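Local coordinates for protein putative acetyltransferase (Streptococcus mutans, PDB 3LD2) that probably transfers an acyl group from an acyl-coenzyme A donor to an acceptor, as a coenzyme A-binding member of the GNAT family, at residues A[94-99]-A[111-116]; A[84-89]-A[128-133]; A[168-173]-A[181-186]. All coordinates share one frame; numbering follows the deposited sequence.

Contact 1 (A[94-99]-A[111-116]). With COA (coenzyme A), chain E.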
loop_
_atom_site.group_PDB
_atom_site.type_symbol
_atom_site.label_atom_id
_atom_site.label_comp_id
_atom_site.label_asym_id
_atom_site.label_seq_id
_atom_site.Cartn_x
_atom_site.Cartn_y
_atom_site.Cartn_z
ATOM N N GLY A 94 6.317 -6.724 7.030
ATOM C CA GLY A 94 5.546 -6.170 5.935
ATOM C C GLY A 94 4.130 -5.805 6.357
ATOM O O GLY A 94 3.569 -6.403 7.287
ATOM N N VAL A 95 3.544 -4.816 5.686
ATOM C CA VAL A 95 2.168 -4.435 5.979
ATOM C C VAL A 95 1.418 -3.916 4.744
ATOM O O VAL A 95 1.973 -3.181 3.921
ATOM C CB VAL A 95 2.091 -3.410 7.130
ATOM C CG1 VAL A 95 2.900 -2.157 6.794
ATOM C CG2 VAL A 95 0.631 -3.078 7.443
ATOM N N LEU A 96 0.158 -4.325 4.616
ATOM C CA LEU A 96 -0.694 -3.869 3.538
ATOM C C LEU A 96 -2.050 -3.481 4.119
ATOM O O LEU A 96 -2.726 -4.308 4.747
ATOM C CB LEU A 96 -0.853 -4.948 2.461
ATOM C CG LEU A 96 -1.704 -4.526 1.235
ATOM C CD1 LEU A 96 -1.395 -5.311 -0.038
ATOM C CD2 LEU A 96 -3.220 -4.577 1.515
ATOM N N ASP A 97 -2.439 -2.220 3.933
ATOM C CA ASP A 97 -3.773 -1.768 4.323
ATOM C C ASP A 97 -4.592 -1.453 3.080
ATOM O O ASP A 97 -4.054 -0.988 2.075
ATOM C CB ASP A 97 -3.700 -0.534 5.202
ATOM C CG ASP A 97 -3.276 0.695 4.435
ATOM O OD1 ASP A 97 -2.136 0.703 3.941
ATOM O OD2 ASP A 97 -4.069 1.656 4.326
ATOM N N TYR A 98 -5.890 -1.727 3.138
ATOM C CA TYR A 98 -6.771 -1.451 2.006
ATOM C C TYR A 98 -8.115 -0.933 2.440
ATOM O O TYR A 98 -8.539 -1.120 3.572
ATOM C CB TYR A 98 -6.933 -2.669 1.092
ATOM C CG TYR A 98 -7.601 -3.871 1.703
ATOM C CD1 TYR A 98 -8.977 -4.041 1.607
ATOM C CD2 TYR A 98 -6.858 -4.857 2.351
ATOM C CE1 TYR A 98 -9.609 -5.151 2.147
ATOM C CE2 TYR A 98 -7.473 -5.977 2.904
ATOM C CZ TYR A 98 -8.859 -6.117 2.808
ATOM O OH TYR A 98 -9.511 -7.221 3.344
ATOM N N SER A 99 -8.786 -0.271 1.522
ATOM C CA SER A 99 -10.061 0.345 1.831
ATOM C C SER A 99 -10.746 0.782 0.536
ATOM O O SER A 99 -10.087 0.910 -0.508
ATOM C CB SER A 99 -9.815 1.563 2.698
ATOM O OG SER A 99 -9.308 2.598 1.875
ATOM N N VAL A 111 -11.572 -0.604 -4.956
ATOM C CA VAL A 111 -10.740 -0.684 -3.749
ATOM C C VAL A 111 -9.340 -0.057 -3.969
ATOM O O VAL A 111 -8.812 -0.067 -5.090
ATOM C CB VAL A 111 -10.683 -2.135 -3.180
ATOM C CG1 VAL A 111 -9.924 -3.072 -4.104
ATOM C CG2 VAL A 111 -10.090 -2.146 -1.788
ATOM N N THR A 112 -8.771 0.542 -2.924
ATOM C CA THR A 112 -7.360 0.991 -2.959
ATOM C C THR A 112 -6.507 0.383 -1.792
ATOM O O THR A 112 -7.061 -0.220 -0.867
ATOM C CB THR A 112 -7.254 2.555 -3.024
ATOM O OG1 THR A 112 -5.901 2.968 -3.325
ATOM C CG2 THR A 112 -7.704 3.185 -1.732
ATOM N N PHE A 113 -5.176 0.520 -1.845
ATOM C CA PHE A 113 -4.294 -0.056 -0.811
ATOM C C PHE A 113 -2.911 0.560 -0.773
ATOM O O PHE A 113 -2.429 1.076 -1.768
ATOM C CB PHE A 113 -4.139 -1.573 -0.989
ATOM C CG PHE A 113 -3.335 -1.960 -2.194
ATOM C CD1 PHE A 113 -1.976 -2.216 -2.086
ATOM C CD2 PHE A 113 -3.932 -2.053 -3.440
ATOM C CE1 PHE A 113 -1.221 -2.571 -3.202
ATOM C CE2 PHE A 113 -3.197 -2.401 -4.563
ATOM C CZ PHE A 113 -1.835 -2.662 -4.446
ATOM N N GLY A 114 -2.275 0.506 0.392
ATOM C CA GLY A 114 -0.864 0.836 0.526
ATOM C C GLY A 114 -0.115 -0.428 0.926
ATOM O O GLY A 114 -0.733 -1.412 1.342
ATOM N N ILE A 115 1.205 -0.414 0.785
ATOM C CA ILE A 115 2.030 -1.542 1.187
ATOM C C ILE A 115 3.458 -1.092 1.517
ATOM O O ILE A 115 4.003 -0.195 0.902
ATOM C CB ILE A 115 2.054 -2.645 0.116
ATOM C CG1 ILE A 115 2.742 -3.908 0.660
ATOM C CG2 ILE A 115 2.738 -2.137 -1.126
ATOM C CD1 ILE A 115 2.764 -5.054 -0.310
ATOM N N ALA A 116 4.039 -1.700 2.538
ATOM C CA ALA A 116 5.387 -1.355 2.939
ATOM C C ALA A 116 6.088 -2.619 3.406
ATOM O O ALA A 116 5.595 -3.338 4.274
ATOM C CB ALA A 116 5.379 -0.270 4.030
HETATM N N1A COA E . 14.461 -3.505 -8.559
HETATM C C2A COA E . 13.901 -4.219 -9.731
HETATM N N3A COA E . 12.616 -4.985 -9.574
HETATM C C4A COA E . 11.937 -5.000 -8.288
HETATM C C5A COA E . 12.490 -4.272 -7.135
HETATM C C6A COA E . 13.775 -3.518 -7.266
HETATM N N6A COA E . 14.278 -2.823 -6.092
HETATM N N7A COA E . 11.619 -4.440 -5.961
HETATM C C8A COA E . 10.518 -5.262 -6.404
HETATM N N9A COA E . 10.672 -5.527 -7.858
HETATM C C1B COA E . 9.918 -6.559 -8.350
HETATM C C2B COA E . 10.403 -7.743 -9.163
HETATM O O2B COA E . 11.276 -7.681 -10.250
HETATM C C3B COA E . 9.651 -8.924 -8.729
HETATM O O3B COA E . 9.943 -10.222 -9.142
HETATM P P3B COA E . 11.383 -10.892 -8.597
HETATM O O7A COA E . 11.184 -12.519 -8.788
HETATM O O8A COA E . 12.682 -10.394 -9.504
HETATM O O9A COA E . 11.671 -10.529 -7.221
HETATM C C4B COA E . 8.735 -8.469 -7.610
HETATM O O4B COA E . 8.952 -7.033 -7.363
HETATM C C5B COA E . 7.954 -9.228 -6.594
HETATM O O5B COA E . 8.943 -8.980 -5.610
HETATM P P1A COA E . 8.711 -8.861 -3.987
HETATM O O1A COA E . 9.997 -9.570 -3.228
HETATM O O2A COA E . 7.456 -9.524 -3.663
HETATM O O3A COA E . 8.633 -7.284 -3.556
HETATM P P2A COA E . 9.022 -6.710 -2.071
HETATM O O4A COA E . 10.650 -6.456 -1.996
HETATM O O5A COA E . 8.612 -7.618 -1.008
HETATM O O6A COA E . 8.307 -5.242 -1.894
HETATM C CBP COA E . 7.702 -3.079 -2.445
HETATM C CCP COA E . 8.031 -4.463 -3.028
HETATM C CDP COA E . 6.472 -3.249 -1.514
HETATM C CEP COA E . 7.443 -2.045 -3.574
HETATM C CAP COA E . 8.901 -2.628 -1.566
HETATM O OAP COA E . 9.998 -2.180 -2.314
HETATM C C9P COA E . 8.473 -1.452 -0.699
HETATM O O9P COA E . 8.403 -1.623 0.474
HETATM N N8P COA E . 8.844 -0.111 -1.120
HETATM C C7P COA E . 8.948 0.832 -0.025
HETATM C C6P COA E . 7.968 1.998 -0.190
HETATM C C5P COA E . 6.719 1.569 -0.964
HETATM O O5P COA E . 5.890 0.929 -0.414
HETATM N N4P COA E . 6.486 2.019 -2.323
HETATM C C3P COA E . 5.116 2.166 -2.855
HETATM C C2P COA E . 4.059 1.274 -2.195
HETATM S S1P COA E . 2.798 2.358 -1.437
#
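Leu96 holds its CG opposite its own backbone N (chi1 -178°), while Phe113 tucks its CG between backbone N and carbonyl carbon (chi1 70°); together these turns bring methyl CD1 of Leu96 to 3.8 Å from ring atom CD1 of Phe113. Both residues belong to an antiparallel beta hairpin, strands 92-100 and 110-117, in the central sheet of the GNAT fold. The leucine branch slants across the phenylalanine side chain, with its second methyl, CD2, close to CB of Phe113. Next along, Ile115 sets CG1 4.2 Å from CB of Leu96. At the other end, Tyr98 and Phe113 form a non-hydrogen-bonded pair, with Tyr98 CB 3.7 Å from Phe113 CB. The tyrosine ring leads away from the hairpin, and Tyr98 CD1 lies 4.0 Å from Val111 CG2. Helix 126-138 covers this face: Phe134 meets both aromatic rings, and Leu130 touches Ile115.

Three hydrogen-bonded pairs, Val95 with Ala116, Asp97 with Gly114 and Ser99 with Thr112, join the backbones. Thr112 N to Ser99 O is short and nearly straight (2.8 Å, 173°), whereas Asp97 N to Gly114 O is weak at 3.2 Å. Asp97 and Thr112 share the other face of the sheet, and there OD1 of Asp97 comes to 3.6 Å from the backbone N of Gly114, which has no side chain to intervene. OG1 of Thr112 is hydrogen-bonded to the carbonyl of Leu146 on strand 144-150. Coenzyme A meets the end of strand 110-117, where Ile115 CG2 lies 3.8 Å from C2P, the carbon that carries the cofactor's thiol sulfur.

Contact 2 (A[84-89]-A[128-133]). With COA (coenzyme A), chain E.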
loop_
_atom_site.group_PDB
_atom_site.type_symbol
_atom_site.label_atom_id
_atom_site.label_comp_id
_atom_site.label_asym_id
_atom_site.label_seq_id
_atom_site.Cartn_x
_atom_site.Cartn_y
_atom_site.Cartn_z
ATOM N N LEU A 84 -3.356 -6.264 6.411
ATOM C CA LEU A 84 -2.649 -7.537 6.376
ATOM C C LEU A 84 -1.217 -7.284 6.821
ATOM O O LEU A 84 -0.594 -6.272 6.446
ATOM C CB LEU A 84 -2.669 -8.133 4.978
ATOM C CG LEU A 84 -4.077 -8.405 4.445
ATOM C CD1 LEU A 84 -4.015 -8.893 3.013
ATOM C CD2 LEU A 84 -4.796 -9.422 5.320
ATOM N N VAL A 85 -0.691 -8.198 7.619
ATOM C CA VAL A 85 0.657 -8.045 8.127
ATOM C C VAL A 85 1.499 -9.301 7.837
ATOM O O VAL A 85 0.986 -10.419 7.780
ATOM C CB VAL A 85 0.595 -7.671 9.619
ATOM C CG1 VAL A 85 1.579 -8.460 10.429
ATOM C CG2 VAL A 85 0.803 -6.177 9.806
ATOM N N ALA A 86 2.784 -9.125 7.573
ATOM C CA ALA A 86 3.639 -10.295 7.380
ATOM C C ALA A 86 4.667 -10.370 8.495
ATOM O O ALA A 86 5.238 -9.362 8.899
ATOM C CB ALA A 86 4.290 -10.288 6.013
ATOM N N LYS A 87 4.869 -11.563 9.030
ATOM C CA LYS A 87 5.783 -11.724 10.156
ATOM C C LYS A 87 6.791 -12.811 9.860
ATOM O O LYS A 87 6.495 -13.793 9.153
ATOM C CB LYS A 87 5.038 -12.076 11.452
ATOM C CG LYS A 87 4.054 -11.034 11.975
ATOM C CD LYS A 87 3.525 -11.458 13.354
ATOM C CE LYS A 87 2.184 -10.822 13.699
ATOM N NZ LYS A 87 2.059 -10.425 15.145
ATOM N N ILE A 88 7.982 -12.624 10.413
ATOM C CA ILE A 88 9.035 -13.630 10.389
ATOM C C ILE A 88 9.553 -13.752 11.826
ATOM O O ILE A 88 10.267 -12.870 12.297
ATOM C CB ILE A 88 10.168 -13.230 9.420
ATOM C CG1 ILE A 88 9.648 -13.200 7.990
ATOM C CG2 ILE A 88 11.306 -14.228 9.476
ATOM C CD1 ILE A 88 10.724 -12.948 6.951
ATOM N N LYS A 89 9.160 -14.824 12.515
ATOM C CA LYS A 89 9.343 -14.966 13.968
ATOM C C LYS A 89 8.455 -14.007 14.804
ATOM O O LYS A 89 8.917 -13.383 15.762
ATOM C CB LYS A 89 10.820 -14.828 14.364
ATOM C CG LYS A 89 11.234 -13.416 14.764
ATOM C CD LYS A 89 12.697 -13.331 15.130
ATOM C CE LYS A 89 13.562 -13.973 14.054
ATOM N NZ LYS A 89 14.992 -14.060 14.487
ATOM N N ARG A 128 4.826 -9.607 -2.958
ATOM C CA ARG A 128 3.997 -10.420 -3.816
ATOM C C ARG A 128 2.909 -11.158 -3.013
ATOM O O ARG A 128 1.742 -11.179 -3.409
ATOM C CB ARG A 128 4.887 -11.399 -4.584
ATOM C CG ARG A 128 4.174 -12.218 -5.614
ATOM C CD ARG A 128 5.125 -12.952 -6.550
ATOM N NE ARG A 128 4.364 -14.018 -7.191
ATOM C CZ ARG A 128 4.626 -14.584 -8.370
ATOM N NH1 ARG A 128 5.676 -14.193 -9.102
ATOM N NH2 ARG A 128 3.814 -15.550 -8.818
ATOM N N ALA A 129 3.303 -11.740 -1.882
ATOM C CA ALA A 129 2.426 -12.585 -1.095
ATOM C C ALA A 129 1.343 -11.746 -0.415
ATOM O O ALA A 129 0.188 -12.168 -0.285
ATOM C CB ALA A 129 3.243 -13.375 -0.053
ATOM N N LEU A 130 1.717 -10.558 0.024
ATOM C CA LEU A 130 0.733 -9.645 0.576
ATOM C C LEU A 130 -0.326 -9.323 -0.496
ATOM O O LEU A 130 -1.531 -9.525 -0.300
ATOM C CB LEU A 130 1.416 -8.369 1.065
ATOM C CG LEU A 130 1.690 -8.041 2.550
ATOM C CD1 LEU A 130 1.203 -9.048 3.598
ATOM C CD2 LEU A 130 3.167 -7.662 2.772
ATOM N N VAL A 131 0.146 -8.847 -1.645
ATOM C CA VAL A 131 -0.726 -8.413 -2.728
ATOM C C VAL A 131 -1.654 -9.540 -3.105
ATOM O O VAL A 131 -2.831 -9.330 -3.401
ATOM C CB VAL A 131 0.105 -7.921 -3.945
ATOM C CG1 VAL A 131 -0.723 -7.898 -5.220
ATOM C CG2 VAL A 131 0.697 -6.551 -3.637
ATOM N N GLN A 132 -1.123 -10.749 -3.052
ATOM C CA GLN A 132 -1.877 -11.907 -3.488
ATOM C C GLN A 132 -3.029 -12.250 -2.544
ATOM O O GLN A 132 -4.118 -12.610 -2.990
ATOM C CB GLN A 132 -0.966 -13.103 -3.630
ATOM C CG GLN A 132 -1.089 -13.761 -4.955
ATOM C CD GLN A 132 -0.646 -12.845 -6.094
ATOM O OE1 GLN A 132 0.432 -12.245 -6.033
ATOM N NE2 GLN A 132 -1.473 -12.740 -7.141
ATOM N N ILE A 133 -2.818 -12.164 -1.237
ATOM C CA ILE A 133 -3.961 -12.490 -0.421
ATOM C C ILE A 133 -4.943 -11.329 -0.455
ATOM O O ILE A 133 -6.153 -11.545 -0.547
ATOM C CB ILE A 133 -3.648 -13.137 0.991
ATOM C CG1 ILE A 133 -3.621 -12.113 2.099
ATOM C CG2 ILE A 133 -2.365 -13.999 0.960
ATOM C CD1 ILE A 133 -2.217 -11.625 2.324
HETATM N N1A COA E . 14.461 -3.505 -8.559
HETATM C C2A COA E . 13.901 -4.219 -9.731
HETATM N N3A COA E . 12.616 -4.985 -9.574
HETATM C C4A COA E . 11.937 -5.000 -8.288
HETATM C C5A COA E . 12.490 -4.272 -7.135
HETATM C C6A COA E . 13.775 -3.518 -7.266
HETATM N N6A COA E . 14.278 -2.823 -6.092
HETATM N N7A COA E . 11.619 -4.440 -5.961
HETATM C C8A COA E . 10.518 -5.262 -6.404
HETATM N N9A COA E . 10.672 -5.527 -7.858
HETATM C C1B COA E . 9.918 -6.559 -8.350
HETATM C C2B COA E . 10.403 -7.743 -9.163
HETATM O O2B COA E . 11.276 -7.681 -10.250
HETATM C C3B COA E . 9.651 -8.924 -8.729
HETATM O O3B COA E . 9.943 -10.222 -9.142
HETATM P P3B COA E . 11.383 -10.892 -8.597
HETATM O O7A COA E . 11.184 -12.519 -8.788
HETATM O O8A COA E . 12.682 -10.394 -9.504
HETATM O O9A COA E . 11.671 -10.529 -7.221
HETATM C C4B COA E . 8.735 -8.469 -7.610
HETATM O O4B COA E . 8.952 -7.033 -7.363
HETATM C C5B COA E . 7.954 -9.228 -6.594
HETATM O O5B COA E . 8.943 -8.980 -5.610
HETATM P P1A COA E . 8.711 -8.861 -3.987
HETATM O O1A COA E . 9.997 -9.570 -3.228
HETATM O O2A COA E . 7.456 -9.524 -3.663
HETATM O O3A COA E . 8.633 -7.284 -3.556
HETATM P P2A COA E . 9.022 -6.710 -2.071
HETATM O O4A COA E . 10.650 -6.456 -1.996
HETATM O O5A COA E . 8.612 -7.618 -1.008
HETATM O O6A COA E . 8.307 -5.242 -1.894
HETATM C CBP COA E . 7.702 -3.079 -2.445
HETATM C CCP COA E . 8.031 -4.463 -3.028
HETATM C CDP COA E . 6.472 -3.249 -1.514
HETATM C CEP COA E . 7.443 -2.045 -3.574
HETATM C CAP COA E . 8.901 -2.628 -1.566
HETATM O OAP COA E . 9.998 -2.180 -2.314
HETATM C C9P COA E . 8.473 -1.452 -0.699
HETATM O O9P COA E . 8.403 -1.623 0.474
HETATM N N8P COA E . 8.844 -0.111 -1.120
HETATM C C7P COA E . 8.948 0.832 -0.025
HETATM C C6P COA E . 7.968 1.998 -0.190
HETATM C C5P COA E . 6.719 1.569 -0.964
HETATM O O5P COA E . 5.890 0.929 -0.414
HETATM N N4P COA E . 6.486 2.019 -2.323
HETATM C C3P COA E . 5.116 2.166 -2.855
HETATM C C2P COA E . 4.059 1.274 -2.195
HETATM S S1P COA E . 2.798 2.358 -1.437
#
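Leu130 and Ile133, on the helix that follows the pyrophosphate-binding loop of the GNAT fold, pack against Leu84 and Ala86 of sheet strand 82-88. Helix and strand run roughly antiparallel, their local directions 146° apart and their axes 9.3 Å from each other at closest approach, a spacing bridged here by aliphatic side chains. Leu84 and Ala86 point toward the helix; Val85, between them, points away and touches Val95 on the far face of the sheet.

The contact has two points of support. Leu130 leaves its backbone along the flank of the helix, but its end bends in, so that methyl CD1 is shared between two residues of the strand: it lies 4.1 Å from CB of Ala86 and 4.2 Å from CB of Leu84. One turn on, Ile133 meets the branch tip of Leu84, where the two side chains pass alongside, running opposite ways. In Leu84 CG is turned away from the carbonyl carbon (chi1 -60°), and the extended next torsion carries CD1 out to Ile133. The modelled gap there, 3.3 Å between Leu84 CD1 and Ile133 CD1, is short for two methyl groups, and the exact pose of the isoleucine is doubtful. Ile37 of the outermost strand 35-39 also touches Leu130 and Ile133, extending the apolar layer beyond strand 82-88.

The start of the same helix faces the cofactor. The backbone N-H groups of Gly125, just before the helix, and of Gly127, in its first turn, are hydrogen-bonded to coenzyme A, and the helix end would probably add a favourable field for the pyrophosphate. Arg128 contributes its backbone rather than its guanidinium: its N donates to O2A of coenzyme A at 2.7 Å and 155°.

Contact 3 (A[168-173]-A[181-186])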
loop_
_atom_site.group_PDB
_atom_site.type_symbol
_atom_site.label_atom_id
_atom_site.label_comp_id
_atom_site.label_asym_id
_atom_site.label_seq_id
_atom_site.Cartn_x
_atom_site.Cartn_y
_atom_site.Cartn_z
ATOM N N GLU A 168 -2.759 2.977 -16.039
ATOM C CA GLU A 168 -4.015 3.473 -16.595
ATOM C C GLU A 168 -3.891 4.935 -16.965
ATOM O O GLU A 168 -4.420 5.374 -17.971
ATOM C CB GLU A 168 -5.205 3.228 -15.647
ATOM C CG GLU A 168 -6.531 3.732 -16.208
ATOM C CD GLU A 168 -7.763 3.107 -15.557
ATOM O OE1 GLU A 168 -7.717 1.920 -15.186
ATOM O OE2 GLU A 168 -8.793 3.807 -15.435
ATOM N N ALA A 169 -3.150 5.684 -16.170
ATOM C CA ALA A 169 -3.021 7.101 -16.442
ATOM C C ALA A 169 -1.711 7.644 -15.933
ATOM O O ALA A 169 -1.048 7.050 -15.090
ATOM C CB ALA A 169 -4.171 7.869 -15.812
ATOM N N ARG A 170 -1.367 8.814 -16.440
ATOM C CA ARG A 170 -0.187 9.500 -15.983
ATOM C C ARG A 170 -0.536 10.966 -15.818
ATOM O O ARG A 170 -0.968 11.593 -16.758
ATOM C CB ARG A 170 0.931 9.306 -16.989
ATOM C CG ARG A 170 2.089 10.226 -16.760
ATOM C CD ARG A 170 3.260 9.927 -17.670
ATOM N NE ARG A 170 4.146 11.085 -17.632
ATOM C CZ ARG A 170 4.450 11.836 -18.684
ATOM N NH1 ARG A 170 3.968 11.530 -19.888
ATOM N NH2 ARG A 170 5.249 12.880 -18.526
ATOM N N LEU A 171 -0.404 11.488 -14.601
ATOM C CA LEU A 171 -0.609 12.905 -14.340
ATOM C C LEU A 171 0.748 13.577 -14.264
ATOM O O LEU A 171 1.586 13.273 -13.421
ATOM C CB LEU A 171 -1.371 13.135 -13.044
ATOM C CG LEU A 171 -2.737 12.457 -12.945
ATOM C CD1 LEU A 171 -3.474 12.913 -11.686
ATOM C CD2 LEU A 171 -3.553 12.749 -14.199
ATOM N N THR A 172 0.923 14.511 -15.174
ATOM C CA THR A 172 2.153 15.200 -15.420
ATOM C C THR A 172 2.469 16.256 -14.386
ATOM O O THR A 172 1.618 17.106 -14.036
ATOM C CB THR A 172 2.042 15.843 -16.789
ATOM O OG1 THR A 172 2.621 14.957 -17.752
ATOM C CG2 THR A 172 2.723 17.194 -16.829
ATOM N N LYS A 173 3.707 16.185 -13.905
ATOM C CA LYS A 173 4.249 17.159 -12.963
ATOM C C LYS A 173 3.341 17.439 -11.781
ATOM O O LYS A 173 3.204 18.586 -11.369
ATOM C CB LYS A 173 4.590 18.459 -13.682
ATOM C CG LYS A 173 5.784 18.314 -14.605
ATOM C CD LYS A 173 5.872 19.434 -15.599
ATOM C CE LYS A 173 5.482 18.927 -16.974
ATOM N NZ LYS A 173 4.735 19.945 -17.783
ATOM N N TYR A 181 10.355 17.618 -10.562
ATOM C CA TYR A 181 8.933 17.466 -10.862
ATOM C C TYR A 181 8.605 16.012 -11.026
ATOM O O TYR A 181 9.096 15.347 -11.930
ATOM C CB TYR A 181 8.518 18.262 -12.107
ATOM C CG TYR A 181 8.402 19.708 -11.768
ATOM C CD1 TYR A 181 7.253 20.207 -11.155
ATOM C CD2 TYR A 181 9.462 20.576 -11.987
ATOM C CE1 TYR A 181 7.148 21.560 -10.799
ATOM C CE2 TYR A 181 9.368 21.927 -11.634
ATOM C CZ TYR A 181 8.217 22.407 -11.040
ATOM O OH TYR A 181 8.145 23.732 -10.693
ATOM N N VAL A 182 7.763 15.510 -10.140
ATOM C CA VAL A 182 7.439 14.093 -10.168
ATOM C C VAL A 182 6.056 13.896 -10.756
ATOM O O VAL A 182 5.165 14.711 -10.526
ATOM C CB VAL A 182 7.562 13.490 -8.758
ATOM C CG1 VAL A 182 7.374 11.978 -8.798
ATOM C CG2 VAL A 182 8.926 13.857 -8.189
ATOM N N ASP A 183 5.901 12.851 -11.556
ATOM C CA ASP A 183 4.592 12.483 -12.086
ATOM C C ASP A 183 3.843 11.519 -11.167
ATOM O O ASP A 183 4.431 10.811 -10.340
ATOM C CB ASP A 183 4.733 11.813 -13.449
ATOM C CG ASP A 183 5.265 12.754 -14.530
ATOM O OD1 ASP A 183 5.141 13.995 -14.403
ATOM O OD2 ASP A 183 5.791 12.222 -15.522
ATOM N N ASP A 184 2.535 11.480 -11.341
ATOM C CA ASP A 184 1.692 10.562 -10.609
ATOM C C ASP A 184 1.218 9.494 -11.579
ATOM O O ASP A 184 0.488 9.785 -12.529
ATOM C CB ASP A 184 0.508 11.325 -10.034
ATOM C CG ASP A 184 -0.315 10.500 -9.072
ATOM O OD1 ASP A 184 0.200 9.479 -8.556
ATOM O OD2 ASP A 184 -1.479 10.894 -8.826
ATOM N N LEU A 185 1.646 8.257 -11.366
ATOM C CA LEU A 185 1.228 7.172 -12.234
ATOM C C LEU A 185 0.123 6.391 -11.571
ATOM O O LEU A 185 0.241 5.984 -10.415
ATOM C CB LEU A 185 2.390 6.250 -12.559
ATOM C CG LEU A 185 3.653 6.935 -13.056
ATOM C CD1 LEU A 185 4.724 5.878 -13.310
ATOM C CD2 LEU A 185 3.323 7.748 -14.289
ATOM N N ILE A 186 -0.962 6.201 -12.311
ATOM C CA ILE A 186 -2.158 5.613 -11.757
ATOM C C ILE A 186 -2.259 4.224 -12.301
ATOM O O ILE A 186 -2.400 4.056 -13.512
ATOM C CB ILE A 186 -3.395 6.436 -12.132
ATOM C CG1 ILE A 186 -3.271 7.811 -11.492
ATOM C CG2 ILE A 186 -4.682 5.735 -11.659
ATOM C CD1 ILE A 186 -4.465 8.676 -11.679
#
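The guanidinium of Arg170 presents its edge to Asp183 and carries OG1 of Thr172 over one face, 3.4 Å above the plane and offset toward the rim. NE and NH2 of Arg170 both grip a single oxygen, OD2 of Asp183, at 2.9 and 3.1 Å in a side-on salt bridge. The oxygen lies close to the guanidinium plane, yet both nitrogens approach it from above the same face of the carboxylate, the two planes being 53° apart. The other oxygen is taken by the backbone: Lys173 N donates to Asp183 OD1 at 2.7 Å, nearly along its C-O bond. Three bonds therefore fix the rotation of the carboxylate. Arg170 reaches it with CG anti to the backbone N (chi1 167°) and an extended chain beyond it; its CG lies 3.7 Å from CD2 of Leu185, the two side chains pointing the same way.

These residues sit on the hairpin of strands 166-177 and 180-190 at one end of the GNAT sheet, with 166-177 outermost. A classic beta bulge interrupts the pairing: Glu168 N and Ala169 N both donate to Ile186 O, at 2.8 and 3.2 Å. Beyond it, Leu171 and Asp184 form a regular hydrogen-bonded pair, with their side chains side by side on the face opposite Arg170. The carboxylate of Asp184 has its polar partner in His148 of strand 144-150, while Ile186 packs on Leu146 and His148. Near the corner at the other end, Lys173 crosses Tyr181 at a slant, its CG 3.7 Å from the tyrosine CB.

From the N terminus, residues 84-89 open the loop that contact 2 will close. The chain then turns back into 94-99, which pairs directly with 84-89 through backbone atoms of Leu84 and Leu96, and contact 1 closes its own shorter loop at 111-116. Only afterwards does helix 126-138 return over the sheet to complete contact 2, so contact 1 is nested inside it; both touch coenzyme A. Contact 3 follows in series, a local hairpin near the C terminus, its centre about 20 Å from that of contact 1 and about 28 Å from that of contact 2. Strand 144-150 lies between 110-117 and 180-190 and so joins contact 1 to contact 3 within the sheet.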